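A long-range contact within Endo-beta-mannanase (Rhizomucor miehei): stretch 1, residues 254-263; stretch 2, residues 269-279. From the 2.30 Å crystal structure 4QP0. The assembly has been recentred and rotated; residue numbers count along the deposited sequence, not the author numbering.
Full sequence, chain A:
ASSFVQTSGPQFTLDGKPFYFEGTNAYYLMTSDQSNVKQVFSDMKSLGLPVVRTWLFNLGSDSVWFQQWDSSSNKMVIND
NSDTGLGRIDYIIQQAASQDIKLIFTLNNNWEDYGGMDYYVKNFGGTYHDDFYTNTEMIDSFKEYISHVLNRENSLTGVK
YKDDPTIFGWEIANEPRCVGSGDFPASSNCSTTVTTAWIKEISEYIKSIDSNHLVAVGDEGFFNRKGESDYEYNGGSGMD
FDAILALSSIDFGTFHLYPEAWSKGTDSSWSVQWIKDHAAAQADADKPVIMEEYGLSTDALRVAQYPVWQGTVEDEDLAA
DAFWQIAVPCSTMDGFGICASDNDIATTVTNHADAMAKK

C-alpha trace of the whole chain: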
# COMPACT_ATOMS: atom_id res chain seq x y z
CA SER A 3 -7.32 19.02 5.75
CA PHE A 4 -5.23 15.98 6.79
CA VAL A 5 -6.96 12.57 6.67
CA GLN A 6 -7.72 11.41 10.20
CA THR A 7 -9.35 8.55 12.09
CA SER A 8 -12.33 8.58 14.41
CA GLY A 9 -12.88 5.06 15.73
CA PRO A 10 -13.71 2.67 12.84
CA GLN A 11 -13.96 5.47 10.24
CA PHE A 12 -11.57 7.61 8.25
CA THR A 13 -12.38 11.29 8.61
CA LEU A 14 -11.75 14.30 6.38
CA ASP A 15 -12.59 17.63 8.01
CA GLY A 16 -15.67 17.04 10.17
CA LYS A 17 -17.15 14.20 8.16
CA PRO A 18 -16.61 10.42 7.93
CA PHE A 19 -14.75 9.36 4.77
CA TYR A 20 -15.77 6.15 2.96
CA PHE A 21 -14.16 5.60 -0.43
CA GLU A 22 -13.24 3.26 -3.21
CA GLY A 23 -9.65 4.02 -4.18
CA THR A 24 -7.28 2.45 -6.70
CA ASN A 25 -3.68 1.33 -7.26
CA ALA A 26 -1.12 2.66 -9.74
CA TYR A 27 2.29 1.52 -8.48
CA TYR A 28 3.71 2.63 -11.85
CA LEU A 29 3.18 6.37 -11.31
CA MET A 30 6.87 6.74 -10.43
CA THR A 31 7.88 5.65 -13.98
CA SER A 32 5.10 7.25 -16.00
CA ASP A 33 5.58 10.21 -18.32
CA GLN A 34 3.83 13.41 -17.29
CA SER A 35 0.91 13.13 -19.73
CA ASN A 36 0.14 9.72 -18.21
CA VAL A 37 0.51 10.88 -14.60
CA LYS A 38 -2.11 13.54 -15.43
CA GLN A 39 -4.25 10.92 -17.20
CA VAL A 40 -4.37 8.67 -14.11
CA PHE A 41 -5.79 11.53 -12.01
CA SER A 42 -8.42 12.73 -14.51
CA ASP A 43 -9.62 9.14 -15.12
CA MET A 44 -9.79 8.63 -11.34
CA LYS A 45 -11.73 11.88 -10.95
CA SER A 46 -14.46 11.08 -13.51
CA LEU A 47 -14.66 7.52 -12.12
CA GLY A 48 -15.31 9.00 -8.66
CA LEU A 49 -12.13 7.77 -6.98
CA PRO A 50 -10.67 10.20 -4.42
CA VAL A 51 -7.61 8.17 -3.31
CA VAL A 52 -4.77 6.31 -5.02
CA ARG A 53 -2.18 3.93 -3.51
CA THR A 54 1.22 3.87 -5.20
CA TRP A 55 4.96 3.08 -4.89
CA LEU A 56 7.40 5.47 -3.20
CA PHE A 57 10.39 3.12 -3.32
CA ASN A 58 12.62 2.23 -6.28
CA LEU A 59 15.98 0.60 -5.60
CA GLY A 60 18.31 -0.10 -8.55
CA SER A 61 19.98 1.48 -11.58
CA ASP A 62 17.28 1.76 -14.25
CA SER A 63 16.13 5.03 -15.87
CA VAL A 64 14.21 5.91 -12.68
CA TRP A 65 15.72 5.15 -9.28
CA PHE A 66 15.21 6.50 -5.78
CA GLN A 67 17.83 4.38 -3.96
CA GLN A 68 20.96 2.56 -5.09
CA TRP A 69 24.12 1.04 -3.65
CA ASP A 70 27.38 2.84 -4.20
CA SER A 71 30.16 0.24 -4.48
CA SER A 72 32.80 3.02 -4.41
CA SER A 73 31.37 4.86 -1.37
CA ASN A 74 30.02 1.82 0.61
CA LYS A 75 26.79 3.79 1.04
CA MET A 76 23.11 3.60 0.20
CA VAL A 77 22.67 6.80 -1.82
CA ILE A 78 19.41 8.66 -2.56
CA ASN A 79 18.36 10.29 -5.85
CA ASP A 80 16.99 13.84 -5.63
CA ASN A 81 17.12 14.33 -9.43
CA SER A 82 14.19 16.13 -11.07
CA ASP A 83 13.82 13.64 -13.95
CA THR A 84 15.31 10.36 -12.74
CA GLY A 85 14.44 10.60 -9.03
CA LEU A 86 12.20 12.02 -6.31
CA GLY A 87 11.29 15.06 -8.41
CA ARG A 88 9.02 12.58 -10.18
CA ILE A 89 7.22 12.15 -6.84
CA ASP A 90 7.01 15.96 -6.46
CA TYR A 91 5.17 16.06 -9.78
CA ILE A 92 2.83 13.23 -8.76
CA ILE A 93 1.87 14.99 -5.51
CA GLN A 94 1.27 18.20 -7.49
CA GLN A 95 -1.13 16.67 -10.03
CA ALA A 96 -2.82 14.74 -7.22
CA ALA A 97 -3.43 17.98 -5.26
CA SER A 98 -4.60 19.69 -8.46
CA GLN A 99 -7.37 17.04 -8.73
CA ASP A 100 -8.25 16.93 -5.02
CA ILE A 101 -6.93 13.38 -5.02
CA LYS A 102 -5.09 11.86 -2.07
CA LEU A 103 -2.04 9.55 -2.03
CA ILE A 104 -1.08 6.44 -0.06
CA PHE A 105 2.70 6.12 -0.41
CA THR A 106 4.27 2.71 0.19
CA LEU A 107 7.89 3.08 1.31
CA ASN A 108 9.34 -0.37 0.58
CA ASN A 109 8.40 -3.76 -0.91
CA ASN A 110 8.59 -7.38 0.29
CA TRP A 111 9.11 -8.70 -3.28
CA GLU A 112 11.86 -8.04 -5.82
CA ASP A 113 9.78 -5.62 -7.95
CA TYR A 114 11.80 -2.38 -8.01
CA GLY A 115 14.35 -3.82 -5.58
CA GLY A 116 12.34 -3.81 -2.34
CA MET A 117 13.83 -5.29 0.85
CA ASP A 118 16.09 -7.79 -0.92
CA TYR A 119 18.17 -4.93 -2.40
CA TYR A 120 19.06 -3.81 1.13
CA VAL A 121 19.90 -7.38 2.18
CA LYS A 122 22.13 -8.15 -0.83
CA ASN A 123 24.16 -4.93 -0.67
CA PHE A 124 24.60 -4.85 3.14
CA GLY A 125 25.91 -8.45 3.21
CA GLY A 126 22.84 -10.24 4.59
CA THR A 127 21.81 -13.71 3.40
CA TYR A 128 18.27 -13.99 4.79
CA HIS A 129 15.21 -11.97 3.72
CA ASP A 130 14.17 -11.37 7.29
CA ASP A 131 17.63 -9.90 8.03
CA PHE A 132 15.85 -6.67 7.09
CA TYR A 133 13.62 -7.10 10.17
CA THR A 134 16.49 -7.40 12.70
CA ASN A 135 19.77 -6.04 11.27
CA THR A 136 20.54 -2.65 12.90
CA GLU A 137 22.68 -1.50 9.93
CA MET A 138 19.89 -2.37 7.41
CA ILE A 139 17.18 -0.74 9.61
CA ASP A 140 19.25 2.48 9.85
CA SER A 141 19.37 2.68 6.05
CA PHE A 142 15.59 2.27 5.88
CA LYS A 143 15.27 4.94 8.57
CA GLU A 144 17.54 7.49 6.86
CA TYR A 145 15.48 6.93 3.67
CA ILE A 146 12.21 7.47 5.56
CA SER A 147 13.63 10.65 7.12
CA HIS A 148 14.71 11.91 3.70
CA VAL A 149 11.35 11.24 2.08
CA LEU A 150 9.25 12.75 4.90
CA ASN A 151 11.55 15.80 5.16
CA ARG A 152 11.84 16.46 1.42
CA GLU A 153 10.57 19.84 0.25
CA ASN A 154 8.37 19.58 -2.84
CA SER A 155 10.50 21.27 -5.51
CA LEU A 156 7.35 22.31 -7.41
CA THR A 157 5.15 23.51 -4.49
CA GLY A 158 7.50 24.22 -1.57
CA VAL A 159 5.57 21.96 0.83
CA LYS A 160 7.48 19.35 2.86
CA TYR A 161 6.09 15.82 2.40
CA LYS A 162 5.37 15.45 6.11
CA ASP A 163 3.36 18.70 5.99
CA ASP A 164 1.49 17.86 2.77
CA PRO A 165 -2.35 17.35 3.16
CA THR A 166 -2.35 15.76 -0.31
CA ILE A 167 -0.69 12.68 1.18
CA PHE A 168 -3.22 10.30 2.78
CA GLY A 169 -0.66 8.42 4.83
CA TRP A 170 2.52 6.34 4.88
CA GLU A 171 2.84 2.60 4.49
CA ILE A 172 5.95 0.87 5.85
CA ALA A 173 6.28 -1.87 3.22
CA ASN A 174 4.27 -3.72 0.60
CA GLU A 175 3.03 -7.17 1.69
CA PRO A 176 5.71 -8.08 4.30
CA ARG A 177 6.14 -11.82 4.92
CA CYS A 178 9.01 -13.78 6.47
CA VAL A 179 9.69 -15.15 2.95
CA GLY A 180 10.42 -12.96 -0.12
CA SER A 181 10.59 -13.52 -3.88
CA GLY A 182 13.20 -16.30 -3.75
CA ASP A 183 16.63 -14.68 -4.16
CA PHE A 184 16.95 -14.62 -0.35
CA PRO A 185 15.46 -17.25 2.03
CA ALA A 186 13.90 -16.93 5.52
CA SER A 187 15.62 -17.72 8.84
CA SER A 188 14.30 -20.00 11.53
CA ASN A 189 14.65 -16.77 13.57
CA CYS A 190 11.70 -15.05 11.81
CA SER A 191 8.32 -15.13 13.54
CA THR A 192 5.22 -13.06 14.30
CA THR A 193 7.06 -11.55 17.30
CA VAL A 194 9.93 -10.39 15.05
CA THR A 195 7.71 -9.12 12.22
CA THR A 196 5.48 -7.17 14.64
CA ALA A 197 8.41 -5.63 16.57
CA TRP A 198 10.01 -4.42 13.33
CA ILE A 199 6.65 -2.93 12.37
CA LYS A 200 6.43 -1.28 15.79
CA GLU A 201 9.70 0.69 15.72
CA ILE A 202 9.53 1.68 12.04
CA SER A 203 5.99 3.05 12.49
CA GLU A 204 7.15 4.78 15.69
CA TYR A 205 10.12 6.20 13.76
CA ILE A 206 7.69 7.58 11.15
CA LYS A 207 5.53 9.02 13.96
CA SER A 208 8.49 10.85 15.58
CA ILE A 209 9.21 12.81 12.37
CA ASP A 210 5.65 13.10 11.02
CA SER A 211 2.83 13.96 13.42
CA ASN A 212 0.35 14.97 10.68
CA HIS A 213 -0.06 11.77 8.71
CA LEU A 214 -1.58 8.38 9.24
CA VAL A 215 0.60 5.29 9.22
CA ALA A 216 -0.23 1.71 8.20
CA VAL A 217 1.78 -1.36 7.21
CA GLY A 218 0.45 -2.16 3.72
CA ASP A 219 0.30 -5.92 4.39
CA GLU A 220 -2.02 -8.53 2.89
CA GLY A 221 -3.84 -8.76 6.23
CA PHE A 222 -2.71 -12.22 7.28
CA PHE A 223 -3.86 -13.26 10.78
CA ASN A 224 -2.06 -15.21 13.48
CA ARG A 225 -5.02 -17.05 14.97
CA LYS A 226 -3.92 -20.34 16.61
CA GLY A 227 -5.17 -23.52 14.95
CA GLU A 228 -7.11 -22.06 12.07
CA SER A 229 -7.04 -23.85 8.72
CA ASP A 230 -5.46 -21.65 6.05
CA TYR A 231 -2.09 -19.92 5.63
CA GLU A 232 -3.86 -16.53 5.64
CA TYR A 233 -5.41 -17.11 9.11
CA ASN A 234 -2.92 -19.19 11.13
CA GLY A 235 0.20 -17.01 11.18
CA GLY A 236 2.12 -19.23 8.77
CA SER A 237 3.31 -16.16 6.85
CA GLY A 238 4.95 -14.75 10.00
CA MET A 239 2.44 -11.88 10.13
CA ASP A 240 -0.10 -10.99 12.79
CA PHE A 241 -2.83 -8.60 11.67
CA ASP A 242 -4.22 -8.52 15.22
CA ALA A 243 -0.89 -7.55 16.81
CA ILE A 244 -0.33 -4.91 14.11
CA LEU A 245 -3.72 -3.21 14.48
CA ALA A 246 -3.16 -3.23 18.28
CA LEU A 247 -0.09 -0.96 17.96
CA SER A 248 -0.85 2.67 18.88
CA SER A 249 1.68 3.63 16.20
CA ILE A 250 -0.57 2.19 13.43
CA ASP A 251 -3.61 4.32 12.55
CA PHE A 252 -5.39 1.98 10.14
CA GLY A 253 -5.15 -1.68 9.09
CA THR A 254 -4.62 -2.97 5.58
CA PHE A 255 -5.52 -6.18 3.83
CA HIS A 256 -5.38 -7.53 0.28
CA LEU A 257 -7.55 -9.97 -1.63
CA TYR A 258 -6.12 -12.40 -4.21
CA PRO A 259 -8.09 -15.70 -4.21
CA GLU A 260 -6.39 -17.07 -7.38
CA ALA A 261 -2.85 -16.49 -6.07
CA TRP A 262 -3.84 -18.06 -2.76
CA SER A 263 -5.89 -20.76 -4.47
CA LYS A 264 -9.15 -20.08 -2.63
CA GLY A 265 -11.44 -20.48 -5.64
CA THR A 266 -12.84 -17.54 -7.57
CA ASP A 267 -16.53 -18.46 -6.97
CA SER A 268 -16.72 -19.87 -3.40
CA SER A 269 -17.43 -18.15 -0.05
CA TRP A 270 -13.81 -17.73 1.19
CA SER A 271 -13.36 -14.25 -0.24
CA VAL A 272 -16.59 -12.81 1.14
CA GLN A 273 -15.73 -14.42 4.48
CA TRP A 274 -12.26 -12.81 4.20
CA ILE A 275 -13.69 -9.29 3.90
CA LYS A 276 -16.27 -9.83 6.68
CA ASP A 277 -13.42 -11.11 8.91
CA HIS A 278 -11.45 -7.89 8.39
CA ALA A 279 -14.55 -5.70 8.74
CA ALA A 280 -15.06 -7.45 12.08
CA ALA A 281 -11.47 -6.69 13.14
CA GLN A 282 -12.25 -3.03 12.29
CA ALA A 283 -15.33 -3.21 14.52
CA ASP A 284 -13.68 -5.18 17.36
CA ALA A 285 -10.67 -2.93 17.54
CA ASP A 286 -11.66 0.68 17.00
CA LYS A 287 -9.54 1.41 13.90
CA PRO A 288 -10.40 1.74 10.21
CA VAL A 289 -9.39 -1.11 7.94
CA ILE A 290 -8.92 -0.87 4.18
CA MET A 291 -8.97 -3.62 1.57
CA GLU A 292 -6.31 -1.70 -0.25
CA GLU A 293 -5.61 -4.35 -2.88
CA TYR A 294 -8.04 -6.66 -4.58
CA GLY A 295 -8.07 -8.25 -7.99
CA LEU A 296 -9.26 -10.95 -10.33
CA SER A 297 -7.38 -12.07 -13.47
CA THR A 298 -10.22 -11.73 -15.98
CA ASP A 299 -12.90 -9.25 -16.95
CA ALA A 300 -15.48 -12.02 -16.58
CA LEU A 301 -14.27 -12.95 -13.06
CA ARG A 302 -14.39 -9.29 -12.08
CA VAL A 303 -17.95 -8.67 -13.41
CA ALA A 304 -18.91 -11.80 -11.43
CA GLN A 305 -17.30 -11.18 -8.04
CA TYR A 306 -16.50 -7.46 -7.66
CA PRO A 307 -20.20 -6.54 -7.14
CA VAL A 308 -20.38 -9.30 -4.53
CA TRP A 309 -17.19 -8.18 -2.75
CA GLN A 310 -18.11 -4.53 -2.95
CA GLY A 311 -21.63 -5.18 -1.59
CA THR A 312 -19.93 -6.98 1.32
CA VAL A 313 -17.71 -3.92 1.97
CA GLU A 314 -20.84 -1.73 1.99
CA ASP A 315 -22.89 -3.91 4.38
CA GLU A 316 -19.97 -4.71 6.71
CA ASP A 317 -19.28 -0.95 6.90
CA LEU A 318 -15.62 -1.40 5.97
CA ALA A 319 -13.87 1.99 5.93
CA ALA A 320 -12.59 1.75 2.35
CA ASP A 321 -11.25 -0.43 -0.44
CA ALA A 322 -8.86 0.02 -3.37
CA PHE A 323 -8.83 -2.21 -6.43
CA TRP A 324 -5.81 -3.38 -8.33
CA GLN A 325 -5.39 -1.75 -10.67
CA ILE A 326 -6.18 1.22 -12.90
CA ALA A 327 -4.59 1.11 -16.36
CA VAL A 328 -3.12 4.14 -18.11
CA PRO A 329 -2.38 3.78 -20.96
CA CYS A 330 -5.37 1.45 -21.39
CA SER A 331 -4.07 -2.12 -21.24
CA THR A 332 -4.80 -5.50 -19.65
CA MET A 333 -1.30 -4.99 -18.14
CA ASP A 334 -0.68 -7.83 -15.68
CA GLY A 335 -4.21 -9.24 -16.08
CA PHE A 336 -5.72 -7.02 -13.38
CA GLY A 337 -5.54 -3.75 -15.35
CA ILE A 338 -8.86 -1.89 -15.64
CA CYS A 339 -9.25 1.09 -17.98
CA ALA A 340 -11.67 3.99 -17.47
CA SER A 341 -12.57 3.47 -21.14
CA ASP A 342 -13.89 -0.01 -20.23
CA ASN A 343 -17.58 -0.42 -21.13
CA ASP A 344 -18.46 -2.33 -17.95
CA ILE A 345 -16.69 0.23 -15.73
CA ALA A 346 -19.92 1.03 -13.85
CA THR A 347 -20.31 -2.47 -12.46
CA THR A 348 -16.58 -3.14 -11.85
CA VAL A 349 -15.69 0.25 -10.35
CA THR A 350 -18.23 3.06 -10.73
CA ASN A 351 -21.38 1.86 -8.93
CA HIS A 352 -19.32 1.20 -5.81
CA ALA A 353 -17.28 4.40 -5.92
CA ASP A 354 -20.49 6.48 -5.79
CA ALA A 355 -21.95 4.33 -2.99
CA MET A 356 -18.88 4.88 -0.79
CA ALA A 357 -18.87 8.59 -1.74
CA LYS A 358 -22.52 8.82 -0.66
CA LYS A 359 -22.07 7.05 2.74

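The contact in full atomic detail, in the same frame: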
# COMPACT_ATOMS: atom_id res chain seq x y z
N THR A 254 -4.52 -2.69 7.00
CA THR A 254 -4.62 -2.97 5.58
C THR A 254 -4.68 -4.46 5.32
O THR A 254 -4.00 -5.24 5.99
CB THR A 254 -3.41 -2.40 4.82
OG1 THR A 254 -2.23 -2.64 5.59
CG2 THR A 254 -3.57 -0.91 4.61
N PHE A 255 -5.50 -4.83 4.36
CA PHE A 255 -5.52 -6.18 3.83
C PHE A 255 -5.77 -6.24 2.31
O PHE A 255 -6.35 -5.33 1.70
CB PHE A 255 -6.48 -7.08 4.62
CG PHE A 255 -7.94 -6.89 4.29
CD1 PHE A 255 -8.61 -7.82 3.50
CD2 PHE A 255 -8.66 -5.81 4.79
CE1 PHE A 255 -9.96 -7.67 3.22
CE2 PHE A 255 -10.01 -5.65 4.51
CZ PHE A 255 -10.66 -6.59 3.72
N HIS A 256 -5.30 -7.33 1.71
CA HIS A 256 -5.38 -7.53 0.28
C HIS A 256 -6.23 -8.73 0.01
O HIS A 256 -6.44 -9.55 0.90
CB HIS A 256 -3.98 -7.74 -0.29
CG HIS A 256 -3.04 -6.57 -0.07
ND1 HIS A 256 -1.96 -6.36 -0.84
CD2 HIS A 256 -3.08 -5.53 0.85
CE1 HIS A 256 -1.33 -5.24 -0.42
NE2 HIS A 256 -2.02 -4.74 0.61
N LEU A 257 -6.74 -8.83 -1.21
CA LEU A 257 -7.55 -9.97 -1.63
C LEU A 257 -7.12 -10.50 -2.99
O LEU A 257 -7.30 -9.84 -4.01
CB LEU A 257 -9.04 -9.63 -1.59
CG LEU A 257 -10.05 -10.71 -2.02
CD1 LEU A 257 -9.86 -12.00 -1.23
CD2 LEU A 257 -11.48 -10.20 -1.88
N TYR A 258 -6.54 -11.70 -2.99
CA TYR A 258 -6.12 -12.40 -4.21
C TYR A 258 -6.42 -13.90 -4.10
O TYR A 258 -5.52 -14.70 -3.77
CB TYR A 258 -4.63 -12.15 -4.50
CG TYR A 258 -4.33 -10.73 -4.92
CD1 TYR A 258 -4.61 -10.30 -6.22
CD2 TYR A 258 -3.77 -9.82 -4.02
CE1 TYR A 258 -4.34 -9.00 -6.61
CE2 TYR A 258 -3.50 -8.52 -4.41
CZ TYR A 258 -3.78 -8.12 -5.71
OH TYR A 258 -3.51 -6.82 -6.10
N PRO A 259 -7.68 -14.30 -4.38
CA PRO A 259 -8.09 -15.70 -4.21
C PRO A 259 -7.39 -16.68 -5.16
O PRO A 259 -7.14 -17.82 -4.78
CB PRO A 259 -9.60 -15.68 -4.48
CG PRO A 259 -9.85 -14.43 -5.23
CD PRO A 259 -8.81 -13.44 -4.79
N GLU A 260 -7.07 -16.22 -6.38
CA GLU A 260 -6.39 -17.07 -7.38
C GLU A 260 -4.95 -17.37 -6.97
O GLU A 260 -4.52 -18.51 -7.03
CB GLU A 260 -6.43 -16.43 -8.76
CG GLU A 260 -7.84 -16.24 -9.31
CD GLU A 260 -7.85 -15.44 -10.60
OE1 GLU A 260 -7.64 -14.21 -10.56
OE2 GLU A 260 -8.08 -16.05 -11.67
N ALA A 261 -4.23 -16.34 -6.53
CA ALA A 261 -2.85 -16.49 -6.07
C ALA A 261 -2.76 -17.36 -4.83
O ALA A 261 -1.75 -18.03 -4.61
CB ALA A 261 -2.23 -15.12 -5.79
N TRP A 262 -3.82 -17.35 -4.03
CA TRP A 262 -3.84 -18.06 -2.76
C TRP A 262 -4.59 -19.35 -2.90
O TRP A 262 -4.72 -20.12 -1.93
CB TRP A 262 -4.47 -17.19 -1.68
CG TRP A 262 -3.79 -15.85 -1.50
CD1 TRP A 262 -2.54 -15.46 -1.95
CD2 TRP A 262 -4.31 -14.67 -0.79
NE1 TRP A 262 -2.27 -14.17 -1.60
CE2 TRP A 262 -3.28 -13.64 -0.90
CE3 TRP A 262 -5.49 -14.38 -0.11
CZ2 TRP A 262 -3.44 -12.38 -0.34
CZ3 TRP A 262 -5.63 -13.10 0.45
CH2 TRP A 262 -4.63 -12.13 0.34
N SER A 263 -5.07 -19.59 -4.12
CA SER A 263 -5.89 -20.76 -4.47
C SER A 263 -7.11 -20.97 -3.54
O SER A 263 -7.25 -22.01 -2.89
CB SER A 263 -5.03 -22.03 -4.61
OG SER A 263 -4.31 -22.29 -3.42
N SER A 269 -17.12 -19.10 -1.11
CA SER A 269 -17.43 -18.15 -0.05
C SER A 269 -16.21 -17.60 0.73
O SER A 269 -16.37 -16.74 1.60
CB SER A 269 -18.44 -18.76 0.93
OG SER A 269 -18.03 -20.05 1.33
N TRP A 270 -15.01 -18.09 0.42
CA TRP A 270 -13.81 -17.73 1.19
C TRP A 270 -13.50 -16.26 1.15
O TRP A 270 -13.10 -15.68 2.16
CB TRP A 270 -12.60 -18.53 0.71
CG TRP A 270 -11.37 -18.40 1.59
CD1 TRP A 270 -10.96 -19.25 2.61
CD2 TRP A 270 -10.34 -17.35 1.53
NE1 TRP A 270 -9.79 -18.82 3.18
CE2 TRP A 270 -9.36 -17.68 2.58
CE3 TRP A 270 -10.13 -16.22 0.75
CZ2 TRP A 270 -8.24 -16.90 2.82
CZ3 TRP A 270 -8.99 -15.44 1.00
CH2 TRP A 270 -8.07 -15.77 2.01
N SER A 271 -13.71 -15.65 -0.01
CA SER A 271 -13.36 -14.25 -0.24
C SER A 271 -14.31 -13.30 0.48
O SER A 271 -13.86 -12.34 1.10
CB SER A 271 -13.33 -13.94 -1.74
OG SER A 271 -12.20 -14.53 -2.36
N VAL A 272 -15.61 -13.57 0.39
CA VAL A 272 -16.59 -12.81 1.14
C VAL A 272 -16.30 -12.95 2.63
O VAL A 272 -16.28 -11.97 3.36
CB VAL A 272 -18.02 -13.26 0.85
CG1 VAL A 272 -18.99 -12.61 1.83
CG2 VAL A 272 -18.41 -12.95 -0.58
N GLN A 273 -16.09 -14.18 3.08
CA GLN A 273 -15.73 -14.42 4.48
C GLN A 273 -14.46 -13.66 4.89
O GLN A 273 -14.35 -13.20 6.03
CB GLN A 273 -15.57 -15.92 4.77
CG GLN A 273 -15.32 -16.25 6.23
CD GLN A 273 -16.59 -16.25 7.05
OE1 GLN A 273 -17.39 -17.18 6.96
NE2 GLN A 273 -16.77 -15.23 7.89
N TRP A 274 -13.53 -13.51 3.96
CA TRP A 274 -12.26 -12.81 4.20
C TRP A 274 -12.46 -11.34 4.49
O TRP A 274 -11.82 -10.79 5.41
CB TRP A 274 -11.36 -13.00 2.99
CG TRP A 274 -9.98 -12.39 3.04
CD1 TRP A 274 -9.47 -11.38 2.24
CD2 TRP A 274 -8.86 -12.77 3.92
NE1 TRP A 274 -8.16 -11.11 2.55
CE2 TRP A 274 -7.74 -11.90 3.55
CE3 TRP A 274 -8.69 -13.70 4.94
CZ2 TRP A 274 -6.50 -11.97 4.19
CZ3 TRP A 274 -7.44 -13.77 5.57
CH2 TRP A 274 -6.38 -12.92 5.21
N ILE A 275 -13.33 -10.70 3.71
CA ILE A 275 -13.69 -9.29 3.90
C ILE A 275 -14.40 -9.11 5.24
O ILE A 275 -13.96 -8.33 6.08
CB ILE A 275 -14.58 -8.75 2.74
CG1 ILE A 275 -13.83 -8.80 1.41
CG2 ILE A 275 -15.05 -7.32 3.03
CD1 ILE A 275 -14.73 -8.92 0.20
N LYS A 276 -15.50 -9.84 5.43
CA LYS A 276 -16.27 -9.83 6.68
C LYS A 276 -15.34 -9.95 7.89
O LYS A 276 -15.47 -9.20 8.86
CB LYS A 276 -17.31 -10.96 6.69
CG LYS A 276 -18.49 -10.75 5.76
CD LYS A 276 -19.25 -12.05 5.50
CE LYS A 276 -20.42 -12.25 6.44
NZ LYS A 276 -20.06 -13.01 7.67
N ASP A 277 -14.40 -10.90 7.82
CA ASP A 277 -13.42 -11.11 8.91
C ASP A 277 -12.57 -9.87 9.21
O ASP A 277 -12.30 -9.59 10.37
CB ASP A 277 -12.53 -12.32 8.64
CG ASP A 277 -13.27 -13.65 8.79
OD1 ASP A 277 -14.38 -13.66 9.38
OD2 ASP A 277 -12.74 -14.69 8.31
N HIS A 278 -12.17 -9.14 8.18
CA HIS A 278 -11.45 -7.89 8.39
C HIS A 278 -12.33 -6.73 8.80
O HIS A 278 -11.90 -5.89 9.58
CB HIS A 278 -10.58 -7.55 7.18
CG HIS A 278 -9.48 -8.55 6.93
ND1 HIS A 278 -8.23 -8.37 7.39
CD2 HIS A 278 -9.48 -9.76 6.27
CE1 HIS A 278 -7.47 -9.42 7.04
NE2 HIS A 278 -8.24 -10.27 6.35
N ALA A 279 -13.56 -6.69 8.29
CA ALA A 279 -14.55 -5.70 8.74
C ALA A 279 -14.90 -5.89 10.21
O ALA A 279 -15.21 -4.93 10.90
CB ALA A 279 -15.81 -5.76 7.89

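The indole of Trp274 is held at its nitrogen by the strand it packs against and is approached by the edges of two aromatic rings. Its NE1 donates a hydrogen bond to the main-chain oxygen of His256, with 2.8 Å between Trp274 NE1 and His256 O and an N-H...O angle of 163°. The acceptor lies near the plane of the indole, in line with its N-H, and the bond is also short. It is the only hydrogen bond between the two stretches; the rest is mostly aromatic and apolar packing.

The setting is a strand, residues 254-257, lying against a helix, residues 270-279, with their axes 9.8 Å apart at closest approach and running antiparallel at 175°. Along the strand the side chains alternate. Phe255 points toward the helix, whereas Thr254 and His256 point away from it. His256 therefore takes part chiefly through its backbone carbonyl, while both nitrogens of its imidazole are hydrogen-bonded elsewhere in the structure.

Phe255 has more of its surface covered by the opposing stretch than any other residue here. Its ring forms an offset stack with the ring of His278, the centroids 3.8 Å apart and the planes within 4° of parallel. The overlap is reciprocal: the CB of each residue sits over the face of the other's ring, with Phe255 CE2 and His278 CB only 3.3 Å apart. The same phenyl ring turns its edge toward the face of Trp274 in an offset edge-to-face arrangement, with planes at 75° and Phe255 CD1 3.5 Å from Trp274 NE1. Ile275, one helical residue further on, completes this group, its CG1 lying 4.4 Å from Phe255 CE1.

Trp262, in the segment after the strand, supplies the second edge. Its six-membered ring approaches the five-membered ring of Trp274 with planes at 77°, and Trp262 CZ3 comes within 3.9 Å of Trp274 CE2. Trp262 also reaches back one turn of the helix to Trp270, where Trp262 CE3 and Trp270 CH2 are 3.6 Å apart. Trp270 and Trp274, four residues apart, both point toward the first stretch one helical turn from each other, so the indole of Trp262 can touch both; the helical bond from Trp274 N to Trp270 O is 2.9 Å long.

Leu257 packs against Trp270, Trp274 and Ile275. Its CA-to-CB bond points sideways, but a t, p rotamer brings the end of the side chain nearer the helix. There Leu257 CD1 packs 3.5 Å from Trp274 CD1 and 4.2 Å from Trp270 CZ3, while Leu257 CD2 lies 4.1 Å from Ile275 CD1. Ser271 is also buried at this level: its OG is 3.6 Å from Leu257 CD1 and 3.5 Å from Pro259 CB, so its hydroxyl meets carbon atoms of the first stretch rather than a polar partner there. The backbones are also close at this point, with Pro259 CA and Ser271 CA 6.8 Å apart.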